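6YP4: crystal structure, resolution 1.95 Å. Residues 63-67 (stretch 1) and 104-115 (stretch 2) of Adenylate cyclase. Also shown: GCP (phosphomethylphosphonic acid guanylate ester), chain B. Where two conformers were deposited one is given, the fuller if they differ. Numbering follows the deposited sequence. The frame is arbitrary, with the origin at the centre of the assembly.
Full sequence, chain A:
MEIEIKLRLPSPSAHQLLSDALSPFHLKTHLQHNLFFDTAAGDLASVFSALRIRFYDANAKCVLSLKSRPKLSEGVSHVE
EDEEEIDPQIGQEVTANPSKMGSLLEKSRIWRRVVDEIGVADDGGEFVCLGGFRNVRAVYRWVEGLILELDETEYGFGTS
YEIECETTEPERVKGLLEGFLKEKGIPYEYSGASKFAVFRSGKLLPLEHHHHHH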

# COMPACT_ATOMS: atom_id res chain seq x y z
N VAL A 63 -4.60 -10.12 6.85
CA VAL A 63 -4.49 -10.39 5.42
C VAL A 63 -4.27 -11.88 5.20
O VAL A 63 -3.35 -12.47 5.78
CB VAL A 63 -3.36 -9.58 4.77
CG1 VAL A 63 -3.27 -9.89 3.26
CG2 VAL A 63 -3.56 -8.05 4.99
N LEU A 64 -5.09 -12.49 4.34
CA LEU A 64 -4.95 -13.89 3.95
C LEU A 64 -4.30 -13.98 2.58
O LEU A 64 -4.64 -13.20 1.68
CB LEU A 64 -6.32 -14.58 3.93
CG LEU A 64 -6.49 -15.99 3.38
CD1 LEU A 64 -5.90 -17.00 4.38
CD2 LEU A 64 -7.97 -16.28 3.16
N SER A 65 -3.36 -14.92 2.41
CA SER A 65 -2.68 -15.00 1.12
C SER A 65 -2.30 -16.43 0.76
O SER A 65 -1.91 -17.22 1.63
CB SER A 65 -1.42 -14.13 1.07
OG SER A 65 -0.49 -14.51 2.06
N LEU A 66 -2.38 -16.74 -0.53
CA LEU A 66 -1.82 -17.97 -1.08
C LEU A 66 -0.71 -17.57 -2.04
O LEU A 66 -0.95 -16.79 -2.97
CB LEU A 66 -2.89 -18.81 -1.77
CG LEU A 66 -2.42 -20.10 -2.45
CD1 LEU A 66 -1.89 -21.08 -1.40
CD2 LEU A 66 -3.55 -20.71 -3.22
N LYS A 67 0.50 -18.07 -1.81
CA LYS A 67 1.63 -17.78 -2.68
C LYS A 67 2.20 -19.08 -3.24
O LYS A 67 2.43 -20.03 -2.48
CB LYS A 67 2.72 -17.03 -1.93
CG LYS A 67 2.44 -15.58 -1.69
CD LYS A 67 3.35 -15.07 -0.61
CE LYS A 67 3.67 -13.60 -0.78
NZ LYS A 67 5.14 -13.41 -0.81
PG GCP B . 8.22 -10.77 1.47
O1G GCP B . 9.63 -10.59 1.00
O2G GCP B . 8.12 -10.53 2.96
O3G GCP B . 7.74 -12.16 1.14
C3B GCP B . 7.18 -9.53 0.61
PB GCP B . 5.42 -9.79 1.13
O1B GCP B . 5.06 -11.24 1.24
O2B GCP B . 5.11 -9.03 2.39
O3A GCP B . 4.53 -9.14 -0.09
PA GCP B . 2.92 -8.88 0.13
O1A GCP B . 2.22 -9.33 -1.14
O2A GCP B . 2.47 -9.74 1.30
O5' GCP B . 2.65 -7.26 0.50
C5' GCP B . 3.70 -6.33 0.31
C4' GCP B . 4.07 -6.16 -1.22
O4' GCP B . 2.83 -6.00 -2.16
C3' GCP B . 4.74 -5.09 -1.38
O3' GCP B . 5.85 -5.32 -2.28
C2' GCP B . 3.69 -3.91 -1.92
O2' GCP B . 4.29 -3.03 -2.95
C1' GCP B . 2.61 -4.46 -2.34
N9 GCP B . 1.43 -3.98 -1.51
C8 GCP B . 1.00 -4.70 -0.47
N7 GCP B . -0.05 -4.07 0.08
C5 GCP B . -0.26 -2.94 -0.62
C6 GCP B . -1.20 -1.92 -0.49
O6 GCP B . -2.01 -1.97 0.38
N1 GCP B . -1.20 -0.90 -1.34
C2 GCP B . -0.27 -0.85 -2.33
N2 GCP B . -0.36 0.32 -3.20
N3 GCP B . 0.65 -1.84 -2.46
C4 GCP B . 0.65 -2.89 -1.60
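Stretch 2 104-115: LLEKSRIWRRVV

Residues 63-67 form an extended strand, and stretch 2 lays a helix, 109-115, along one side of it. The two run in nearly the same direction, crossing at 27°, with the axes 8.4 Å apart at closest approach. The nearest CA atoms are those of Leu 66 and Ile 110, 6.6 Å apart.

Leu 105 is the first residue to leave helical phi/psi after a preceding helix. A type I turn follows from Leu 105 to Ser 108, with Ser 108 N hydrogen-bonded to Leu 105 O at 2.9 Å. Ser 108 then caps the new helix. Its chi1 is t (166°), which places Ser 108 OG to accept from Trp 111 N at 3.2 Å and, weakly, from Ile 110 N at 2.8 Å.

The strand alternates. Leu 64 and Leu 66 point toward the helix from CA to CB, while Ser 65 points away. Both leucines are t at chi1 and p at chi2, and in this rotamer CD2 makes contacts with stretch 2. Leu 64 CD2 enters the space between turn and helix: it lies 3.5 Å from Ser 108 OG, 3.7 Å from Ile 110 CB and 4.3 Å from Leu 105 CD1. Leu 66 CB meets Ile 110 CG2 at 3.8 Å. Further out, Leu 66 CD2 is 4.0 Å from both Val 114 CG2 and Arg 113 CD.

Ile 110 is m at chi1 and chi2. Ile 110 CG2 also packs on the strand backbone, 3.7 Å from Leu 66 N. One of two deposited conformers is described. Arg 113 contributes its aliphatic part; its NE and NH2 are hydrogen-bonded elsewhere in the structure. No hydrogen bond joins the stretches, so the contact is mainly apolar packing.

Lys 67 is out of reach of the helix. Lys 67 NZ donates a hydrogen bond to GCP O1B at 3.0 Å.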

# COMPACT_ATOMS: atom_id res chain seq x y z
N LEU A 104 -14.87 -21.74 8.13
CA LEU A 104 -14.61 -20.37 8.53
C LEU A 104 -14.29 -19.49 7.32
O LEU A 104 -14.71 -18.32 7.27
CB LEU A 104 -13.47 -20.32 9.54
CG LEU A 104 -13.75 -20.91 10.93
CD1 LEU A 104 -12.45 -21.04 11.71
CD2 LEU A 104 -14.76 -20.09 11.69
N LEU A 105 -13.56 -20.02 6.34
CA LEU A 105 -13.14 -19.27 5.17
C LEU A 105 -13.96 -19.61 3.92
O LEU A 105 -13.49 -19.38 2.80
CB LEU A 105 -11.65 -19.50 4.91
CG LEU A 105 -10.75 -19.12 6.07
CD1 LEU A 105 -9.29 -19.40 5.81
CD2 LEU A 105 -10.95 -17.67 6.39
N GLU A 106 -15.17 -20.15 4.08
CA GLU A 106 -15.90 -20.72 2.95
C GLU A 106 -16.17 -19.71 1.84
O GLU A 106 -16.22 -20.08 0.66
CB GLU A 106 -17.21 -21.34 3.45
CG GLU A 106 -18.13 -21.86 2.38
CD GLU A 106 -19.17 -20.83 1.96
OE1 GLU A 106 -19.60 -20.86 0.79
OE2 GLU A 106 -19.55 -19.98 2.80
N LYS A 107 -16.35 -18.43 2.18
CA LYS A 107 -16.65 -17.43 1.17
C LYS A 107 -15.41 -16.78 0.57
O LYS A 107 -15.54 -15.90 -0.29
CB LYS A 107 -17.56 -16.34 1.75
CG LYS A 107 -18.67 -16.87 2.63
CD LYS A 107 -19.58 -15.74 3.12
CE LYS A 107 -20.94 -16.29 3.53
NZ LYS A 107 -21.82 -16.59 2.35
N SER A 108 -14.21 -17.18 0.98
CA SER A 108 -13.00 -16.53 0.50
C SER A 108 -12.61 -17.02 -0.88
O SER A 108 -12.56 -18.23 -1.14
CB SER A 108 -11.85 -16.75 1.47
OG SER A 108 -10.62 -16.40 0.85
N ARG A 109 -12.31 -16.08 -1.77
CA ARG A 109 -11.66 -16.39 -3.03
C ARG A 109 -10.39 -17.20 -2.81
O ARG A 109 -10.08 -18.12 -3.58
CB ARG A 109 -11.35 -15.09 -3.77
CG ARG A 109 -10.52 -15.23 -5.01
CD ARG A 109 -10.25 -13.86 -5.63
NE ARG A 109 -9.04 -13.22 -5.10
CZ ARG A 109 -9.02 -12.10 -4.39
NH1 ARG A 109 -7.86 -11.61 -3.97
NH2 ARG A 109 -10.14 -11.46 -4.09
N ILE A 110 -9.64 -16.89 -1.75
CA ILE A 110 -8.35 -17.53 -1.51
C ILE A 110 -8.56 -18.97 -1.07
O ILE A 110 -7.91 -19.90 -1.57
CB ILE A 110 -7.55 -16.75 -0.45
CG1 ILE A 110 -7.66 -15.24 -0.67
CG2 ILE A 110 -6.08 -17.19 -0.48
CD1 ILE A 110 -7.05 -14.76 -1.95
N TRP A 111 -9.45 -19.19 -0.09
CA TRP A 111 -9.77 -20.56 0.28
C TRP A 111 -10.32 -21.33 -0.92
O TRP A 111 -9.97 -22.50 -1.13
CB TRP A 111 -10.77 -20.58 1.43
CG TRP A 111 -11.17 -21.96 1.79
CD1 TRP A 111 -12.41 -22.53 1.66
CD2 TRP A 111 -10.32 -22.98 2.32
NE1 TRP A 111 -12.37 -23.84 2.10
CE2 TRP A 111 -11.09 -24.14 2.51
CE3 TRP A 111 -8.97 -23.01 2.67
CZ2 TRP A 111 -10.56 -25.32 3.02
CZ3 TRP A 111 -8.44 -24.19 3.20
CH2 TRP A 111 -9.23 -25.33 3.36
N ARG A 112 -11.16 -20.69 -1.73
CA ARG A 112 -11.66 -21.35 -2.94
C ARG A 112 -10.51 -21.80 -3.83
O ARG A 112 -10.55 -22.90 -4.39
CB ARG A 112 -12.62 -20.42 -3.69
CG ARG A 112 -13.60 -21.10 -4.65
CD ARG A 112 -14.18 -22.40 -4.07
NE ARG A 112 -14.78 -22.21 -2.76
CZ ARG A 112 -15.05 -23.21 -1.92
NH1 ARG A 112 -15.60 -22.97 -0.73
NH2 ARG A 112 -14.77 -24.46 -2.26
N ARG A 113 -9.45 -20.98 -3.94
CA ARG A 113 -8.33 -21.34 -4.80
C ARG A 113 -7.52 -22.50 -4.20
O ARG A 113 -7.05 -23.37 -4.94
CB ARG A 113 -7.43 -20.13 -5.04
CG ARG A 113 -6.35 -20.37 -6.10
CD ARG A 113 -5.46 -19.15 -6.31
NE ARG A 113 -6.20 -17.97 -6.75
CZ ARG A 113 -6.04 -17.38 -7.93
NH1 ARG A 113 -5.16 -17.86 -8.80
NH2 ARG A 113 -6.75 -16.31 -8.25
N VAL A 114 -7.36 -22.52 -2.88
CA VAL A 114 -6.71 -23.65 -2.22
C VAL A 114 -7.40 -24.95 -2.62
O VAL A 114 -6.75 -25.93 -3.01
CB VAL A 114 -6.71 -23.46 -0.69
CG1 VAL A 114 -6.37 -24.75 0.01
CG2 VAL A 114 -5.74 -22.35 -0.27
N VAL A 115 -8.73 -24.95 -2.58
CA VAL A 115 -9.49 -26.16 -2.87
C VAL A 115 -9.39 -26.52 -4.35
O VAL A 115 -9.06 -27.65 -4.71
CB VAL A 115 -10.96 -25.99 -2.44
CG1 VAL A 115 -11.78 -27.21 -2.85
CG2 VAL A 115 -11.05 -25.73 -0.93